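Local structure of fumarate lyase (Mesorhizobium sp., 3C8T) at residues G362-H376 with L414-Y428. The protein belongs to the fumarate lyase superfamily, whose members are largely helical homotetrameric enzymes with a small helical C-terminal domain. Sequence-based numbering, arbitrary orientation.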
# COMPACT_ATOMS: atom_id res chain seq x y z
N GLY A 362 -14.82 -41.31 5.35
CA GLY A 362 -14.48 -41.85 4.05
C GLY A 362 -14.87 -40.93 2.91
O GLY A 362 -14.42 -41.10 1.80
N LEU A 363 -15.71 -39.94 3.18
CA LEU A 363 -16.12 -39.01 2.13
C LEU A 363 -14.90 -38.34 1.49
O LEU A 363 -14.85 -38.17 0.28
CB LEU A 363 -17.12 -37.99 2.68
CG LEU A 363 -18.51 -38.64 2.91
CD1 LEU A 363 -19.27 -38.02 4.09
CD2 LEU A 363 -19.36 -38.55 1.66
N ILE A 364 -13.89 -38.04 2.30
CA ILE A 364 -12.65 -37.40 1.83
C ILE A 364 -11.89 -38.20 0.77
O ILE A 364 -11.01 -37.66 0.11
CB ILE A 364 -11.71 -37.04 3.05
CG1 ILE A 364 -10.68 -35.94 2.68
CG2 ILE A 364 -11.06 -38.31 3.65
CD1 ILE A 364 -9.79 -35.56 3.83
N VAL A 365 -12.22 -39.49 0.63
CA VAL A 365 -11.63 -40.39 -0.38
C VAL A 365 -12.70 -41.00 -1.36
O VAL A 365 -12.46 -42.01 -2.04
CB VAL A 365 -10.67 -41.47 0.22
CG1 VAL A 365 -9.40 -40.80 0.79
CG2 VAL A 365 -11.35 -42.37 1.30
N ALA A 366 -13.85 -40.33 -1.48
CA ALA A 366 -14.79 -40.64 -2.57
C ALA A 366 -14.06 -40.80 -3.91
O ALA A 366 -14.32 -41.77 -4.65
CB ALA A 366 -15.85 -39.56 -2.67
N GLU A 367 -13.14 -39.87 -4.22
CA GLU A 367 -12.33 -39.94 -5.45
C GLU A 367 -11.64 -41.30 -5.68
O GLU A 367 -11.59 -41.78 -6.82
CB GLU A 367 -11.25 -38.84 -5.47
CG GLU A 367 -10.67 -38.62 -6.88
CD GLU A 367 -9.36 -37.80 -6.90
OE1 GLU A 367 -9.39 -36.63 -7.39
OE2 GLU A 367 -8.30 -38.33 -6.44
N ALA A 368 -11.11 -41.91 -4.62
CA ALA A 368 -10.49 -43.24 -4.69
C ALA A 368 -11.48 -44.35 -5.11
O ALA A 368 -11.09 -45.31 -5.79
CB ALA A 368 -9.85 -43.60 -3.34
N VAL A 369 -12.74 -44.27 -4.67
CA VAL A 369 -13.75 -45.22 -5.15
C VAL A 369 -14.06 -44.97 -6.64
O VAL A 369 -14.07 -45.92 -7.43
CB VAL A 369 -15.03 -45.21 -4.29
CG1 VAL A 369 -16.03 -46.29 -4.77
CG2 VAL A 369 -14.69 -45.37 -2.78
N MET A 370 -14.28 -43.70 -7.03
CA MET A 370 -14.42 -43.31 -8.46
C MET A 370 -13.30 -43.89 -9.34
O MET A 370 -13.57 -44.58 -10.32
CB MET A 370 -14.44 -41.79 -8.62
CG MET A 370 -15.68 -41.06 -8.09
SD MET A 370 -15.54 -39.24 -8.06
CE MET A 370 -16.88 -38.83 -6.95
N MET A 371 -12.04 -43.60 -8.99
CA MET A 371 -10.86 -44.14 -9.69
C MET A 371 -10.98 -45.66 -9.86
O MET A 371 -10.76 -46.21 -10.93
CB MET A 371 -9.57 -43.77 -8.91
CG MET A 371 -8.21 -44.24 -9.52
SD MET A 371 -6.83 -44.30 -8.32
CE MET A 371 -7.60 -45.31 -7.02
N ALA A 372 -11.33 -46.34 -8.77
CA ALA A 372 -11.43 -47.80 -8.83
C ALA A 372 -12.63 -48.32 -9.62
O ALA A 372 -12.58 -49.41 -10.18
CB ALA A 372 -11.46 -48.38 -7.42
N LEU A 373 -13.70 -47.54 -9.65
CA LEU A 373 -14.94 -47.96 -10.24
C LEU A 373 -14.94 -47.73 -11.76
O LEU A 373 -15.38 -48.60 -12.50
CB LEU A 373 -16.13 -47.23 -9.57
CG LEU A 373 -17.56 -47.67 -9.96
CD1 LEU A 373 -17.82 -49.19 -9.74
CD2 LEU A 373 -18.61 -46.86 -9.24
N ALA A 374 -14.42 -46.58 -12.19
CA ALA A 374 -14.36 -46.17 -13.60
C ALA A 374 -14.04 -47.28 -14.63
O ALA A 374 -14.75 -47.41 -15.63
CB ALA A 374 -13.41 -45.00 -13.77
N PRO A 375 -12.97 -48.07 -14.42
CA PRO A 375 -12.78 -49.17 -15.38
C PRO A 375 -13.99 -50.11 -15.58
O PRO A 375 -14.04 -50.79 -16.61
CB PRO A 375 -11.58 -49.95 -14.82
CG PRO A 375 -10.83 -48.96 -14.02
CD PRO A 375 -11.88 -48.03 -13.43
N HIS A 376 -14.92 -50.16 -14.61
CA HIS A 376 -16.06 -51.08 -14.68
C HIS A 376 -17.29 -50.43 -15.29
O HIS A 376 -17.98 -51.03 -16.13
CB HIS A 376 -16.42 -51.64 -13.29
CG HIS A 376 -15.31 -52.40 -12.65
ND1 HIS A 376 -15.13 -53.75 -12.85
CD2 HIS A 376 -14.31 -52.00 -11.82
CE1 HIS A 376 -14.06 -54.15 -12.18
NE2 HIS A 376 -13.54 -53.11 -11.55
N LEU A 414 -16.66 -54.14 -7.29
CA LEU A 414 -15.47 -53.90 -6.45
C LEU A 414 -15.24 -54.95 -5.33
O LEU A 414 -14.09 -55.36 -5.08
CB LEU A 414 -15.52 -52.48 -5.87
CG LEU A 414 -15.42 -51.36 -6.91
CD1 LEU A 414 -15.34 -49.98 -6.23
CD2 LEU A 414 -14.22 -51.60 -7.87
N GLY A 415 -16.33 -55.40 -4.69
CA GLY A 415 -16.21 -56.30 -3.56
C GLY A 415 -16.12 -55.43 -2.32
O GLY A 415 -15.56 -54.33 -2.37
N GLU A 416 -16.69 -55.91 -1.22
CA GLU A 416 -16.72 -55.22 0.05
C GLU A 416 -15.35 -54.98 0.68
O GLU A 416 -15.15 -53.94 1.33
CB GLU A 416 -17.58 -55.98 1.05
CG GLU A 416 -18.96 -55.38 1.22
CD GLU A 416 -19.64 -55.84 2.51
OE1 GLU A 416 -18.95 -56.34 3.42
OE2 GLU A 416 -20.87 -55.68 2.62
N GLU A 417 -14.44 -55.94 0.53
CA GLU A 417 -13.10 -55.79 1.09
C GLU A 417 -12.42 -54.57 0.40
O GLU A 417 -11.98 -53.65 1.06
CB GLU A 417 -12.28 -57.07 0.88
CG GLU A 417 -11.02 -57.16 1.78
CD GLU A 417 -11.35 -57.33 3.29
OE1 GLU A 417 -10.45 -57.09 4.13
OE2 GLU A 417 -12.50 -57.72 3.64
N ALA A 418 -12.38 -54.59 -0.93
CA ALA A 418 -11.89 -53.43 -1.70
C ALA A 418 -12.57 -52.10 -1.27
O ALA A 418 -11.88 -51.09 -1.15
CB ALA A 418 -12.08 -53.67 -3.21
N LEU A 419 -13.89 -52.11 -1.03
CA LEU A 419 -14.60 -50.91 -0.57
C LEU A 419 -14.11 -50.38 0.78
O LEU A 419 -13.93 -49.16 0.94
CB LEU A 419 -16.14 -51.12 -0.54
CG LEU A 419 -16.84 -51.01 -1.89
CD1 LEU A 419 -18.34 -51.31 -1.76
CD2 LEU A 419 -16.59 -49.59 -2.52
N ARG A 420 -13.92 -51.30 1.74
CA ARG A 420 -13.25 -51.00 3.01
C ARG A 420 -11.87 -50.35 2.83
O ARG A 420 -11.58 -49.35 3.45
CB ARG A 420 -13.09 -52.26 3.87
CG ARG A 420 -14.36 -52.76 4.37
CD ARG A 420 -14.14 -53.93 5.27
NE ARG A 420 -15.43 -54.46 5.70
CZ ARG A 420 -16.16 -53.93 6.68
NH1 ARG A 420 -15.74 -52.86 7.36
NH2 ARG A 420 -17.31 -54.50 6.98
N ASP A 421 -11.04 -50.94 1.97
CA ASP A 421 -9.70 -50.40 1.65
C ASP A 421 -9.76 -48.97 1.01
O ASP A 421 -9.05 -48.05 1.42
CB ASP A 421 -8.94 -51.38 0.74
CG ASP A 421 -8.55 -52.69 1.47
OD1 ASP A 421 -8.61 -52.71 2.73
OD2 ASP A 421 -8.19 -53.69 0.78
N LEU A 422 -10.64 -48.80 0.04
CA LEU A 422 -10.77 -47.56 -0.73
C LEU A 422 -11.36 -46.40 0.07
O LEU A 422 -11.08 -45.24 -0.21
CB LEU A 422 -11.60 -47.78 -2.00
CG LEU A 422 -10.95 -48.70 -3.04
CD1 LEU A 422 -12.00 -49.24 -4.01
CD2 LEU A 422 -9.82 -47.99 -3.77
N THR A 423 -12.18 -46.73 1.07
CA THR A 423 -12.77 -45.74 1.95
C THR A 423 -11.92 -45.42 3.17
O THR A 423 -12.32 -44.57 3.96
CB THR A 423 -14.24 -46.07 2.34
OG1 THR A 423 -14.33 -47.38 2.94
CG2 THR A 423 -15.13 -46.01 1.11
N ASP A 424 -10.77 -46.08 3.33
CA ASP A 424 -9.78 -45.71 4.38
C ASP A 424 -8.84 -44.64 3.85
O ASP A 424 -8.01 -44.90 2.97
CB ASP A 424 -8.94 -46.91 4.82
CG ASP A 424 -7.99 -46.59 6.00
OD1 ASP A 424 -7.72 -45.40 6.33
OD2 ASP A 424 -7.50 -47.56 6.62
N PRO A 425 -8.93 -43.42 4.40
CA PRO A 425 -8.09 -42.31 3.89
C PRO A 425 -6.58 -42.58 3.91
O PRO A 425 -5.85 -42.05 3.07
CB PRO A 425 -8.49 -41.13 4.80
CG PRO A 425 -9.05 -41.76 6.01
CD PRO A 425 -9.79 -42.99 5.51
N ARG A 426 -6.12 -43.44 4.83
CA ARG A 426 -4.68 -43.73 4.94
C ARG A 426 -4.13 -44.39 3.67
O ARG A 426 -2.92 -44.34 3.43
CB ARG A 426 -4.38 -44.58 6.18
N ASN A 427 -5.01 -44.95 2.84
CA ASN A 427 -4.59 -45.63 1.61
C ASN A 427 -4.50 -44.73 0.40
O ASN A 427 -4.23 -45.22 -0.69
CB ASN A 427 -5.52 -46.82 1.27
CG ASN A 427 -5.47 -47.91 2.33
OD1 ASN A 427 -4.40 -48.17 2.88
ND2 ASN A 427 -6.61 -48.51 2.65
N TYR A 428 -4.72 -43.43 0.56
CA TYR A 428 -4.82 -42.54 -0.62
C TYR A 428 -3.92 -41.31 -0.56
O TYR A 428 -4.40 -40.18 -0.65
CB TYR A 428 -6.27 -42.13 -0.79
CG TYR A 428 -6.64 -41.73 -2.19
CD1 TYR A 428 -6.40 -42.59 -3.26
CD2 TYR A 428 -7.25 -40.49 -2.46
CE1 TYR A 428 -6.76 -42.24 -4.53
CE2 TYR A 428 -7.62 -40.14 -3.74
CZ TYR A 428 -7.37 -41.01 -4.78
OH TYR A 428 -7.75 -40.69 -6.09
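Tyr428 lays its ring flat on helix 366-376, with Ala368 CB over the ring centre, 3.6 Å from the centroid, in a CH-pi contact. The phenol reaches there because CG stands opposite the backbone N (chi1 -156°), and Tyr428 OH donates to Glu367 OE2 in a hydrogen bond modelled at 2.4 Å, a length too short to be taken as exact. That oxygen lies at the ring edge, while the carboxylate plane is turned 81° from the ring. Next to the base of the ring, Val365 is wedged between backbone and side chains: CG1 touches Tyr428 CB at 3.7 Å and also meets Pro425, whereas CG2 presses on Leu422 O at 3.3 Å. Gly362 CA lies 3.5 Å from Thr423 O. Thr423 OG1 and its backbone N both donate to Leu419 O, from opposite faces of that carbonyl plane, and Thr423 CG2 meets Val369 CG2. Farther along, packing stays close: Leu422 CD1 touches Ala372 CB at 3.6 Å, and Leu414 fits as a knob among Val369, Ala372, Leu373 and His376.

The contact thins towards solvent at the exposed His376 ring, touched obliquely by Leu414 CD2.

Helices 366-376 and 416-422 run roughly antiparallel, at 140°, within the C-terminal helical region. Helix 379-395 covers Ala366 and Met370, Leu404 of helix 400-404 and Val410 of helix 408-414 touch Val369, and Ser199 of a second subunit packs on Glu367, Met371 and Tyr428.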